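PDB 4Q48: DNA helicase RecQ from Deinococcus radiodurans, which probably couples ATP hydrolysis to the unwinding of duplex DNA, translocating in the 3'-5' direction, the chain here being its catalytic core. Local coordinates for residues 163-168 and 192-197; 211-216 and 398-403; 264-269 and 276-281; 435-440 and 469-474. All coordinates share one frame; numbering follows the deposited sequence.

Contact 1: 163-168 and 192-197; sequences QLSVLA and KSVLRL
This is a helix-end packing contact in the ATP-binding helicase domain, where the C-terminal end of helix 185-194 and the turn that leaves it lie against residues 164-168, partly within helix 165-170, beside the parallel sheet. Leu195 follows the helix, Arg196 takes left-handed backbone angles, and Leu197 N reaches back to Lys192 O at 3.0 Å, a six-to-one bond as in a Schellman motif. The chain reversal brings three successive residues against the other segment. Val194 O receives the CA-H of Ser165 at 3.3 Å from Ser165 CA, with a nearly straight angle of 161° at the hydrogen. The CG1 branch of Val194, anti to its backbone N, lies 3.8 Å from Ser165 N. On the sheet side the CD2 branch of Leu195 meets Leu164 CB at 3.7 Å, and both leucines rest on Ile144 of strand 139-145. Farther along, the extended Arg196 chain passes Ala168: CD lies 3.5 Å from Ala168 CB, and this methyl sits over one face of the guanidinium. The polar end goes on to Glu169, which forms a salt bridge with Arg196 NH1, while Leu195 O accepts a hydrogen bond from Arg176 of strand 176-180. No conventional hydrogen bond joins the two segments themselves, so the fit rests on van der Waals packing, one CA-H...O contact and an arginine whose charge is probably balanced by the adjacent glutamate.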
loop_
_atom_site.group_PDB
_atom_site.type_symbol
_atom_site.label_atom_id
_atom_site.label_comp_id
_atom_site.label_asym_id
_atom_site.label_seq_id
_atom_site.Cartn_x
_atom_site.Cartn_y
_atom_site.Cartn_z
ATOM N N GLN A 163 -12.950 -4.825 15.973
ATOM C CA GLN A 163 -14.049 -4.495 16.873
ATOM C C GLN A 163 -14.530 -3.046 16.728
ATOM O O GLN A 163 -15.619 -2.692 17.201
ATOM C CB GLN A 163 -13.651 -4.761 18.311
ATOM C CG GLN A 163 -13.217 -6.180 18.549
ATOM C CD GLN A 163 -13.079 -6.482 20.020
ATOM O OE1 GLN A 163 -13.774 -5.886 20.852
ATOM N NE2 GLN A 163 -12.153 -7.381 20.360
ATOM N N LEU A 164 -13.731 -2.222 16.052
ATOM C CA LEU A 164 -14.051 -0.814 15.827
ATOM C C LEU A 164 -15.304 -0.651 14.988
ATOM O O LEU A 164 -15.672 0.471 14.615
ATOM C CB LEU A 164 -12.887 -0.110 15.129
ATOM C CG LEU A 164 -11.635 0.054 15.988
ATOM C CD1 LEU A 164 -10.568 0.781 15.221
ATOM C CD2 LEU A 164 -11.932 0.737 17.325
ATOM N N SER A 165 -15.930 -1.783 14.669
ATOM C CA SER A 165 -17.343 -1.852 14.316
ATOM C C SER A 165 -18.137 -0.857 15.135
ATOM O O SER A 165 -19.015 -0.162 14.625
ATOM C CB SER A 165 -17.897 -3.257 14.564
ATOM O OG SER A 165 -16.973 -4.263 14.189
ATOM N N VAL A 166 -17.789 -0.806 16.417
ATOM C CA VAL A 166 -18.579 -0.163 17.453
ATOM C C VAL A 166 -18.669 1.369 17.350
ATOM O O VAL A 166 -19.624 1.953 17.831
ATOM C CB VAL A 166 -18.015 -0.552 18.853
ATOM C CG1 VAL A 166 -16.906 0.400 19.275
ATOM C CG2 VAL A 166 -19.105 -0.584 19.899
ATOM N N LEU A 167 -17.715 2.026 16.705
ATOM C CA LEU A 167 -17.791 3.479 16.617
ATOM C C LEU A 167 -19.031 3.886 15.851
ATOM O O LEU A 167 -19.744 4.797 16.263
ATOM C CB LEU A 167 -16.558 4.089 15.955
ATOM C CG LEU A 167 -15.267 3.903 16.749
ATOM C CD1 LEU A 167 -14.149 4.681 16.080
ATOM C CD2 LEU A 167 -15.405 4.244 18.235
ATOM N N ALA A 168 -19.285 3.227 14.728
ATOM C CA ALA A 168 -20.478 3.523 13.944
ATOM C C ALA A 168 -21.777 3.146 14.682
ATOM O O ALA A 168 -22.839 3.697 14.384
ATOM C CB ALA A 168 -20.403 2.828 12.616
ATOM N N LYS A 192 -14.102 -0.639 4.472
ATOM C CA LYS A 192 -15.432 -0.117 4.242
ATOM C C LYS A 192 -16.398 -0.933 5.115
ATOM O O LYS A 192 -17.265 -0.374 5.791
ATOM C CB LYS A 192 -15.795 -0.183 2.752
ATOM C CG LYS A 192 -14.982 0.777 1.858
ATOM C CD LYS A 192 -15.296 0.591 0.360
ATOM C CE LYS A 192 -14.374 1.429 -0.546
ATOM N NZ LYS A 192 -15.080 2.455 -1.403
ATOM N N SER A 193 -16.206 -2.244 5.163
ATOM C CA SER A 193 -17.156 -3.100 5.866
ATOM C C SER A 193 -17.155 -2.939 7.392
ATOM O O SER A 193 -18.216 -2.971 8.020
ATOM C CB SER A 193 -16.901 -4.564 5.516
ATOM O OG SER A 193 -17.649 -4.930 4.375
ATOM N N VAL A 194 -15.973 -2.797 7.988
ATOM C CA VAL A 194 -15.851 -2.655 9.445
ATOM C C VAL A 194 -16.326 -1.302 9.997
ATOM O O VAL A 194 -16.939 -1.233 11.072
ATOM C CB VAL A 194 -14.413 -2.916 9.889
ATOM C CG1 VAL A 194 -14.337 -3.001 11.411
ATOM C CG2 VAL A 194 -13.932 -4.226 9.276
ATOM N N LEU A 195 -15.989 -0.227 9.290
ATOM C CA LEU A 195 -16.277 1.121 9.765
ATOM C C LEU A 195 -17.411 1.774 8.981
ATOM O O LEU A 195 -17.506 3.005 8.955
ATOM C CB LEU A 195 -15.008 1.983 9.683
ATOM C CG LEU A 195 -13.733 1.317 10.220
ATOM C CD1 LEU A 195 -12.491 2.084 9.817
ATOM C CD2 LEU A 195 -13.791 1.151 11.732
ATOM N N ARG A 196 -18.269 0.952 8.371
ATOM C CA ARG A 196 -19.363 1.417 7.494
ATOM C C ARG A 196 -19.043 2.644 6.660
ATOM O O ARG A 196 -19.632 3.711 6.834
ATOM C CB ARG A 196 -20.638 1.681 8.294
ATOM C CG ARG A 196 -20.991 0.579 9.252
ATOM C CD ARG A 196 -22.148 0.980 10.148
ATOM N NE ARG A 196 -22.014 0.305 11.437
ATOM C CZ ARG A 196 -22.981 0.151 12.341
ATOM N NH1 ARG A 196 -22.707 -0.505 13.464
ATOM N NH2 ARG A 196 -24.189 0.684 12.152
ATOM N N LEU A 197 -18.111 2.470 5.733
ATOM C CA LEU A 197 -17.715 3.546 4.842
ATOM C C LEU A 197 -17.953 3.090 3.416
ATOM O O LEU A 197 -17.370 3.628 2.465
ATOM C CB LEU A 197 -16.254 3.954 5.084
ATOM C CG LEU A 197 -16.004 4.350 6.546
ATOM C CD1 LEU A 197 -14.554 4.703 6.837
ATOM C CD2 LEU A 197 -16.906 5.497 6.928
#

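Contact 2: 211-216 and 398-403; sequences NIQYRV and CGNCDV. With ZN (zinc ion), chain C.
The backbones of 211-216 and 398-403 run in the same direction and meet in a single bridge, Tyr214 with Cys401, in which Asp402 N donates to Tyr214 O at 3.0 Å almost along the C=O axis while the return bond from Tyr214 N to Asn400 O is weak. On one flank Gln213, its CG anti to the backbone N, sends NE2 to Asn400 OD1 at 2.7 Å, arriving above the plane of the acceptor amide; the two amides stand 81° apart. Gln213 OE1 is gripped side-on by Arg215 NE, on a lone pair at 3.0 Å, and by Arg215 NH2, while Arg215 NH1 pairs with Glu233. An alanine at Gln213 would remove the donor to Asn400 and the acceptor of Arg215, probably loosening both side chains. The bridge joins the zinc-binding module to edge strand 212-218 of the second helicase sheet: Cys398 SG and Cys401 SG bind zinc at 2.4 and 2.3 Å, and Cys381 and Cys404 complete the site. Cys398 SG also accepts from Asn400 N at 3.1 Å, which would favour the thiolate. Beyond the N-cap residue Cys401, Asp402 OD2 takes Val216 N at 2.9 Å from above the carboxylate plane, and OD1 forms a salt bridge with Arg382.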
loop_
_atom_site.group_PDB
_atom_site.type_symbol
_atom_site.label_atom_id
_atom_site.label_comp_id
_atom_site.label_asym_id
_atom_site.label_seq_id
_atom_site.Cartn_x
_atom_site.Cartn_y
_atom_site.Cartn_z
ATOM N N ASN A 211 9.894 11.765 -9.725
ATOM C CA ASN A 211 11.318 11.982 -9.894
ATOM C C ASN A 211 12.098 10.692 -9.677
ATOM O O ASN A 211 13.296 10.607 -10.016
ATOM C CB ASN A 211 11.813 13.109 -8.968
ATOM C CG ASN A 211 11.578 12.820 -7.520
ATOM O OD1 ASN A 211 10.447 12.535 -7.110
ATOM N ND2 ASN A 211 12.636 12.901 -6.715
ATOM N N ILE A 212 11.403 9.673 -9.165
ATOM C CA ILE A 212 12.002 8.354 -9.009
ATOM C C ILE A 212 11.721 7.546 -10.260
ATOM O O ILE A 212 10.546 7.307 -10.587
ATOM C CB ILE A 212 11.447 7.598 -7.804
ATOM C CG1 ILE A 212 11.675 8.398 -6.523
ATOM C CG2 ILE A 212 12.076 6.216 -7.721
ATOM C CD1 ILE A 212 10.989 7.802 -5.310
ATOM N N GLN A 213 12.788 7.141 -10.965
ATOM C CA GLN A 213 12.651 6.277 -12.136
ATOM C C GLN A 213 12.663 4.799 -11.723
ATOM O O GLN A 213 13.583 4.372 -11.029
ATOM C CB GLN A 213 13.748 6.562 -13.149
ATOM C CG GLN A 213 13.871 5.483 -14.188
ATOM C CD GLN A 213 14.695 5.873 -15.406
ATOM O OE1 GLN A 213 15.556 5.110 -15.870
ATOM N NE2 GLN A 213 14.427 7.058 -15.938
ATOM N N TYR A 214 11.648 4.019 -12.114
ATOM C CA TYR A 214 11.576 2.608 -11.663
ATOM C C TYR A 214 12.173 1.600 -12.663
ATOM O O TYR A 214 11.877 1.643 -13.865
ATOM C CB TYR A 214 10.130 2.215 -11.334
ATOM C CG TYR A 214 9.572 2.996 -10.166
ATOM C CD1 TYR A 214 9.741 2.557 -8.855
ATOM C CD2 TYR A 214 8.910 4.199 -10.381
ATOM C CE1 TYR A 214 9.238 3.287 -7.793
ATOM C CE2 TYR A 214 8.429 4.944 -9.335
ATOM C CZ TYR A 214 8.585 4.488 -8.042
ATOM O OH TYR A 214 8.076 5.258 -7.023
ATOM N N ARG A 215 13.056 0.739 -12.156
ATOM C CA ARG A 215 13.657 -0.317 -12.958
ATOM C C ARG A 215 13.711 -1.659 -12.260
ATOM O O ARG A 215 14.184 -1.770 -11.121
ATOM C CB ARG A 215 15.080 0.034 -13.368
ATOM C CG ARG A 215 15.233 1.218 -14.295
ATOM C CD ARG A 215 16.702 1.331 -14.654
ATOM N NE ARG A 215 17.076 2.722 -14.803
ATOM C CZ ARG A 215 18.326 3.148 -14.823
ATOM N NH1 ARG A 215 19.303 2.268 -14.691
ATOM N NH2 ARG A 215 18.576 4.446 -14.955
ATOM N N VAL A 216 13.261 -2.683 -12.980
ATOM C CA VAL A 216 13.378 -4.063 -12.539
ATOM C C VAL A 216 13.999 -4.837 -13.701
ATOM O O VAL A 216 13.662 -4.605 -14.851
ATOM C CB VAL A 216 12.008 -4.662 -12.143
ATOM C CG1 VAL A 216 12.177 -6.064 -11.643
ATOM C CG2 VAL A 216 11.318 -3.797 -11.082
ATOM N N CYS A 398 4.078 6.572 -18.030
ATOM C CA CYS A 398 4.816 7.631 -17.355
ATOM C C CYS A 398 6.014 8.177 -18.148
ATOM O O CYS A 398 6.269 9.377 -18.118
ATOM C CB CYS A 398 5.296 7.154 -15.987
ATOM S SG CYS A 398 6.681 5.999 -16.061
ATOM N N GLY A 399 6.732 7.323 -18.876
ATOM C CA GLY A 399 7.889 7.804 -19.606
ATOM C C GLY A 399 9.126 7.925 -18.730
ATOM O O GLY A 399 10.133 8.511 -19.129
ATOM N N ASN A 400 9.046 7.397 -17.516
ATOM C CA ASN A 400 10.200 7.395 -16.638
ATOM C C ASN A 400 10.318 6.052 -15.926
ATOM O O ASN A 400 10.635 5.989 -14.740
ATOM C CB ASN A 400 10.112 8.518 -15.618
ATOM C CG ASN A 400 11.468 8.892 -15.054
ATOM O OD1 ASN A 400 12.465 8.913 -15.788
ATOM N ND2 ASN A 400 11.526 9.163 -13.738
ATOM N N CYS A 401 10.095 4.970 -16.661
ATOM C CA CYS A 401 10.372 3.649 -16.118
ATOM C C CYS A 401 11.044 2.818 -17.209
ATOM O O CYS A 401 10.994 3.186 -18.393
ATOM C CB CYS A 401 9.093 2.981 -15.602
ATOM S SG CYS A 401 8.005 2.413 -16.874
ATOM N N ASP A 402 11.728 1.746 -16.815
ATOM C CA ASP A 402 12.470 0.972 -17.794
ATOM C C ASP A 402 11.571 0.342 -18.847
ATOM O O ASP A 402 11.975 0.217 -19.991
ATOM C CB ASP A 402 13.325 -0.086 -17.115
ATOM C CG ASP A 402 12.520 -1.057 -16.300
ATOM O OD1 ASP A 402 11.287 -0.848 -16.129
ATOM O OD2 ASP A 402 13.146 -2.016 -15.797
ATOM N N VAL A 403 10.345 -0.020 -18.491
ATOM C CA VAL A 403 9.415 -0.548 -19.483
ATOM C C VAL A 403 9.039 0.505 -20.521
ATOM O O VAL A 403 9.065 0.233 -21.724
ATOM C CB VAL A 403 8.126 -1.070 -18.804
ATOM C CG1 VAL A 403 7.017 -1.314 -19.825
ATOM C CG2 VAL A 403 8.428 -2.319 -17.987
HETATM ZN ZN ZN C . 6.390 3.999 -17.326
#

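Contact 3: 264-269 and 276-281; sequences LAYHAG and NNVQER
Strand 263-266 and helix 272-284 are consecutive elements of a beta-alpha-beta unit in the second helicase domain, and this contact is the packing of the helix on the strand that precedes it. The axes of strand residues 264-266 and helix residues 276-281 approach to 9.0 Å, with 128° between the N-to-C directions. Val278 is central: its CG1, anti to the backbone N, meets Leu264 CD1 at 4.0 Å and Tyr266 CD1 at 3.8 Å, so that it is shared by two side chains of the same strand face. Its other branch, CG2, lies 3.6 Å from Ala265 O. The Tyr266 ring leans obliquely along the helix, with CE1 3.9 Å from the methylene CG of Gln279. Farther out, Tyr266 OH and Gln279 NE2 come to 3.2 Å, the ring and amide planes being almost perpendicular. At the other end Leu264 CD1 touches Arg281 CB at 4.0 Å, while Arg281 NH2 is engaged by Asp262 and Glu285. Val290 of strand 289-292, next in the sheet, backs both Tyr266 and Val278. Of the touching residues only Val278 is buried; a helix packed on the outermost strand and its neighbour belongs to a beta-alpha-beta unit at the edge of a RecA-like sheet.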
loop_
_atom_site.group_PDB
_atom_site.type_symbol
_atom_site.label_atom_id
_atom_site.label_comp_id
_atom_site.label_asym_id
_atom_site.label_seq_id
_atom_site.Cartn_x
_atom_site.Cartn_y
_atom_site.Cartn_z
ATOM N N LEU A 264 28.351 0.911 4.363
ATOM C CA LEU A 264 28.190 0.509 5.755
ATOM C C LEU A 264 27.077 -0.511 5.910
ATOM O O LEU A 264 26.088 -0.470 5.176
ATOM C CB LEU A 264 27.882 1.716 6.645
ATOM C CG LEU A 264 28.724 2.991 6.550
ATOM C CD1 LEU A 264 28.189 4.033 7.526
ATOM C CD2 LEU A 264 30.189 2.704 6.795
ATOM N N ALA A 265 27.213 -1.393 6.896
ATOM C CA ALA A 265 26.163 -2.356 7.172
ATOM C C ALA A 265 25.191 -1.763 8.193
ATOM O O ALA A 265 25.595 -0.979 9.055
ATOM C CB ALA A 265 26.751 -3.669 7.676
ATOM N N TYR A 266 23.919 -2.141 8.085
ATOM C CA TYR A 266 22.842 -1.640 8.942
ATOM C C TYR A 266 21.774 -2.729 9.017
ATOM O O TYR A 266 21.006 -2.926 8.061
ATOM C CB TYR A 266 22.272 -0.341 8.383
ATOM C CG TYR A 266 21.261 0.420 9.223
ATOM C CD1 TYR A 266 21.649 1.140 10.341
ATOM C CD2 TYR A 266 19.922 0.483 8.843
ATOM C CE1 TYR A 266 20.729 1.870 11.077
ATOM C CE2 TYR A 266 18.994 1.204 9.569
ATOM C CZ TYR A 266 19.402 1.895 10.693
ATOM O OH TYR A 266 18.479 2.615 11.431
ATOM N N HIS A 267 21.743 -3.451 10.137
ATOM C CA HIS A 267 20.809 -4.561 10.314
ATOM C C HIS A 267 20.365 -4.708 11.770
ATOM O O HIS A 267 20.960 -4.119 12.678
ATOM C CB HIS A 267 21.458 -5.857 9.777
ATOM C CG HIS A 267 22.773 -6.184 10.409
ATOM N ND1 HIS A 267 22.891 -6.652 11.697
ATOM C CD2 HIS A 267 24.038 -5.991 9.965
ATOM C CE1 HIS A 267 24.169 -6.813 11.992
ATOM N NE2 HIS A 267 24.885 -6.407 10.960
ATOM N N ALA A 268 19.342 -5.531 11.985
ATOM C CA ALA A 268 18.712 -5.685 13.292
ATOM C C ALA A 268 19.735 -6.141 14.328
ATOM O O ALA A 268 19.537 -6.012 15.539
ATOM C CB ALA A 268 17.543 -6.681 13.206
ATOM N N GLY A 269 20.834 -6.685 13.824
ATOM C CA GLY A 269 21.844 -7.318 14.641
ATOM C C GLY A 269 22.698 -6.493 15.577
ATOM O O GLY A 269 22.215 -6.012 16.600
ATOM N N ASN A 276 23.143 3.833 15.574
ATOM C CA ASN A 276 22.869 5.242 15.688
ATOM C C ASN A 276 24.020 5.951 14.976
ATOM O O ASN A 276 23.818 6.971 14.319
ATOM C CB ASN A 276 22.742 5.634 17.165
ATOM C CG ASN A 276 21.823 6.824 17.388
ATOM O OD1 ASN A 276 20.844 7.023 16.656
ATOM N ND2 ASN A 276 22.113 7.605 18.425
ATOM N N ASN A 277 25.217 5.370 15.086
ATOM C CA ASN A 277 26.420 5.857 14.404
ATOM C C ASN A 277 26.294 5.794 12.878
ATOM O O ASN A 277 26.713 6.715 12.171
ATOM C CB ASN A 277 27.637 5.039 14.883
ATOM C CG ASN A 277 28.928 5.337 14.114
ATOM O OD1 ASN A 277 29.056 5.019 12.924
ATOM N ND2 ASN A 277 29.914 5.892 14.817
ATOM N N VAL A 278 25.711 4.708 12.373
ATOM C CA VAL A 278 25.519 4.546 10.935
ATOM C C VAL A 278 24.487 5.536 10.443
ATOM O O VAL A 278 24.680 6.150 9.400
ATOM C CB VAL A 278 25.099 3.117 10.545
ATOM C CG1 VAL A 278 24.686 3.066 9.081
ATOM C CG2 VAL A 278 26.242 2.155 10.791
ATOM N N GLN A 279 23.400 5.707 11.190
ATOM C CA GLN A 279 22.436 6.722 10.806
ATOM C C GLN A 279 23.120 8.072 10.612
ATOM O O GLN A 279 23.033 8.642 9.538
ATOM C CB GLN A 279 21.323 6.873 11.843
ATOM C CG GLN A 279 20.395 5.696 11.998
ATOM C CD GLN A 279 19.078 6.129 12.616
ATOM O OE1 GLN A 279 18.664 7.279 12.459
ATOM N NE2 GLN A 279 18.418 5.216 13.326
ATOM N N GLU A 280 23.860 8.543 11.615
ATOM C CA GLU A 280 24.517 9.851 11.507
ATOM C C GLU A 280 25.484 9.933 10.315
ATOM O O GLU A 280 25.450 10.909 9.567
ATOM C CB GLU A 280 25.270 10.212 12.803
ATOM C CG GLU A 280 24.386 10.627 14.002
ATOM C CD GLU A 280 23.127 11.411 13.610
ATOM O OE1 GLU A 280 23.253 12.504 13.015
ATOM O OE2 GLU A 280 22.006 10.937 13.914
ATOM N N ARG A 281 26.316 8.920 10.099
ATOM C CA ARG A 281 27.224 9.000 8.955
ATOM C C ARG A 281 26.459 9.146 7.633
ATOM O O ARG A 281 26.869 9.891 6.737
ATOM C CB ARG A 281 28.149 7.789 8.891
ATOM C CG ARG A 281 29.356 7.876 9.790
ATOM C CD ARG A 281 30.530 7.121 9.154
ATOM N NE ARG A 281 30.881 7.655 7.838
ATOM C CZ ARG A 281 31.728 7.067 6.988
ATOM N NH1 ARG A 281 32.309 5.912 7.313
ATOM N NH2 ARG A 281 31.996 7.625 5.806
#

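Contact 4: 435-440 and 469-474; sequences HLTDVL and LWRSVL
Helices 433-441 and 467-479 of the winged-helix RQC domain cross here; the axes of segments 435-440 and 469-474 approach to 9.8 Å with 126° between their N-to-C directions, and Trp470 is a main contributor to the interface. From its backbone the side chain leaves toward the partner helix, and CB meets Thr437 CG2 at 3.8 Å. With CG anti to the carbonyl carbon (chi1 -75°), the indole is turned so that one face lies against Leu440. CG only grazes the CD1 methyl of that leucine, CD2 lies under it, CE3 comes within 3.5 Å of Leu440 CD1, and CZ3 lies at 3.9 Å from it. This is a CH-pi contact: Leu440 CD1 sits 3.8 Å from the centroid of the six-membered ring, 24° off its normal. On the pyrrole side, NE1 donates a hydrogen bond to Gly462 O, which helps to fix the rotation of the ring and satisfies its one polar atom. Glu416 and Met419 of helix 414-426 also touch the indole. An alanine at Trp470 would remove the indole face under Leu440 CD1 and the NE1 donor to Gly462 O, and would probably loosen the packing of the helix pair. One turn on, Leu474 CD2 meets Leu436 CD1 at 4.4 Å. Thr437 OG1 donates to Ala433 O in its own helix, and across the interface rests 3.6 Å from Leu474 CD1 and 3.4 Å from Arg471 CD.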
loop_
_atom_site.group_PDB
_atom_site.type_symbol
_atom_site.label_atom_id
_atom_site.label_comp_id
_atom_site.label_asym_id
_atom_site.label_seq_id
_atom_site.Cartn_x
_atom_site.Cartn_y
_atom_site.Cartn_z
ATOM N N HIS A 435 -13.859 -24.268 -15.788
ATOM C CA HIS A 435 -15.178 -24.267 -16.414
ATOM C C HIS A 435 -15.297 -23.269 -17.564
ATOM O O HIS A 435 -15.717 -23.626 -18.668
ATOM C CB HIS A 435 -16.271 -23.978 -15.394
ATOM C CG HIS A 435 -17.646 -24.098 -15.970
ATOM N ND1 HIS A 435 -18.318 -25.301 -16.038
ATOM C CD2 HIS A 435 -18.454 -23.179 -16.549
ATOM C CE1 HIS A 435 -19.486 -25.114 -16.627
ATOM N NE2 HIS A 435 -19.593 -23.835 -16.946
ATOM N N LEU A 436 -14.910 -22.025 -17.300
ATOM C CA LEU A 436 -14.856 -20.994 -18.323
ATOM C C LEU A 436 -14.078 -21.481 -19.554
ATOM O O LEU A 436 -14.470 -21.249 -20.713
ATOM C CB LEU A 436 -14.196 -19.747 -17.755
ATOM C CG LEU A 436 -14.956 -18.983 -16.665
ATOM C CD1 LEU A 436 -14.161 -17.764 -16.199
ATOM C CD2 LEU A 436 -16.308 -18.554 -17.165
ATOM N N THR A 437 -12.980 -22.177 -19.286
ATOM C CA THR A 437 -12.093 -22.649 -20.342
ATOM C C THR A 437 -12.810 -23.688 -21.190
ATOM O O THR A 437 -12.574 -23.775 -22.401
ATOM C CB THR A 437 -10.796 -23.221 -19.757
ATOM O OG1 THR A 437 -10.155 -22.230 -18.940
ATOM C CG2 THR A 437 -9.864 -23.689 -20.848
ATOM N N ASP A 438 -13.681 -24.470 -20.539
ATOM C CA ASP A 438 -14.503 -25.482 -21.221
ATOM C C ASP A 438 -15.450 -24.811 -22.190
ATOM O O ASP A 438 -15.578 -25.227 -23.350
ATOM C CB ASP A 438 -15.325 -26.314 -20.229
ATOM C CG ASP A 438 -14.554 -27.490 -19.651
ATOM O OD1 ASP A 438 -13.593 -27.963 -20.310
ATOM O OD2 ASP A 438 -14.908 -27.922 -18.524
ATOM N N VAL A 439 -16.115 -23.770 -21.696
ATOM C CA VAL A 439 -17.042 -23.019 -22.506
ATOM C C VAL A 439 -16.288 -22.432 -23.686
ATOM O O VAL A 439 -16.687 -22.591 -24.848
ATOM C CB VAL A 439 -17.737 -21.903 -21.697
ATOM C CG1 VAL A 439 -18.625 -21.075 -22.595
ATOM C CG2 VAL A 439 -18.540 -22.491 -20.531
ATOM N N LEU A 440 -15.178 -21.773 -23.386
ATOM C CA LEU A 440 -14.357 -21.178 -24.431
ATOM C C LEU A 440 -13.948 -22.191 -25.505
ATOM O O LEU A 440 -13.887 -21.853 -26.682
ATOM C CB LEU A 440 -13.122 -20.536 -23.817
ATOM C CG LEU A 440 -13.375 -19.200 -23.120
ATOM C CD1 LEU A 440 -12.161 -18.778 -22.268
ATOM C CD2 LEU A 440 -13.700 -18.130 -24.153
ATOM N N LEU A 469 -3.372 -21.903 -22.888
ATOM C CA LEU A 469 -3.371 -20.484 -23.172
ATOM C C LEU A 469 -4.479 -19.738 -22.415
ATOM O O LEU A 469 -4.276 -18.618 -21.912
ATOM C CB LEU A 469 -3.561 -20.276 -24.664
ATOM C CG LEU A 469 -3.490 -18.837 -25.109
ATOM C CD1 LEU A 469 -2.563 -18.746 -26.281
ATOM C CD2 LEU A 469 -4.881 -18.368 -25.465
ATOM N N TRP A 470 -5.655 -20.359 -22.354
ATOM C CA TRP A 470 -6.784 -19.729 -21.724
ATOM C C TRP A 470 -6.531 -19.569 -20.261
ATOM O O TRP A 470 -6.799 -18.506 -19.712
ATOM C CB TRP A 470 -8.053 -20.528 -21.964
ATOM C CG TRP A 470 -8.545 -20.343 -23.336
ATOM C CD1 TRP A 470 -8.691 -21.303 -24.299
ATOM C CD2 TRP A 470 -8.945 -19.113 -23.930
ATOM N NE1 TRP A 470 -9.152 -20.738 -25.464
ATOM C CE2 TRP A 470 -9.319 -19.390 -25.260
ATOM C CE3 TRP A 470 -9.025 -17.798 -23.470
ATOM C CZ2 TRP A 470 -9.772 -18.392 -26.137
ATOM C CZ3 TRP A 470 -9.467 -16.801 -24.348
ATOM C CH2 TRP A 470 -9.836 -17.105 -25.661
ATOM N N ARG A 471 -5.986 -20.608 -19.639
ATOM C CA ARG A 471 -5.747 -20.580 -18.203
ATOM C C ARG A 471 -4.766 -19.465 -17.924
ATOM O O ARG A 471 -4.866 -18.756 -16.901
ATOM C CB ARG A 471 -5.207 -21.915 -17.696
ATOM C CG ARG A 471 -6.228 -23.041 -17.648
ATOM C CD ARG A 471 -7.485 -22.675 -16.855
ATOM N NE ARG A 471 -7.300 -22.774 -15.413
ATOM C CZ ARG A 471 -7.482 -23.896 -14.719
ATOM N NH1 ARG A 471 -7.843 -25.012 -15.354
ATOM N NH2 ARG A 471 -7.300 -23.903 -13.394
ATOM N N SER A 472 -3.826 -19.318 -18.855
ATOM C CA SER A 472 -2.827 -18.260 -18.823
ATOM C C SER A 472 -3.464 -16.866 -18.972
ATOM O O SER A 472 -3.245 -15.980 -18.127
ATOM C CB SER A 472 -1.791 -18.495 -19.921
ATOM O OG SER A 472 -1.080 -17.301 -20.195
ATOM N N VAL A 473 -4.275 -16.695 -20.022
ATOM C CA VAL A 473 -4.996 -15.448 -20.250
ATOM C C VAL A 473 -5.795 -15.117 -18.998
ATOM O O VAL A 473 -5.787 -13.964 -18.531
ATOM C CB VAL A 473 -5.962 -15.531 -21.464
ATOM C CG1 VAL A 473 -7.013 -14.457 -21.381
ATOM C CG2 VAL A 473 -5.221 -15.418 -22.784
ATOM N N LEU A 474 -6.452 -16.132 -18.430
ATOM C CA LEU A 474 -7.259 -15.915 -17.232
ATOM C C LEU A 474 -6.442 -15.475 -16.029
ATOM O O LEU A 474 -6.868 -14.567 -15.329
ATOM C CB LEU A 474 -8.079 -17.162 -16.880
ATOM C CG LEU A 474 -9.173 -17.529 -17.909
ATOM C CD1 LEU A 474 -9.702 -18.941 -17.673
ATOM C CD2 LEU A 474 -10.333 -16.501 -17.954
#

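How the contacts relate
From the N terminus, contact 1 comes first, closing a loop of 23 residues within the first helicase domain and packing two helices beside its seven-stranded parallel sheet. The chain enters the second helicase domain through strand 212-218, where contact 2 opens; it closes only 181 residues later, at the zinc-binding module. Contact 3, a local strand-helix pairing, is nested inside that long loop. Contacts 2 and 3 use the two outermost strands of the same six-stranded sheet, their centres about 29 Å apart. Contact 4 follows in series, closing a 28-residue loop between two helices of the RQC domain, about 51 Å from contact 3 between centres. No contacts touch in space or cross along the chain.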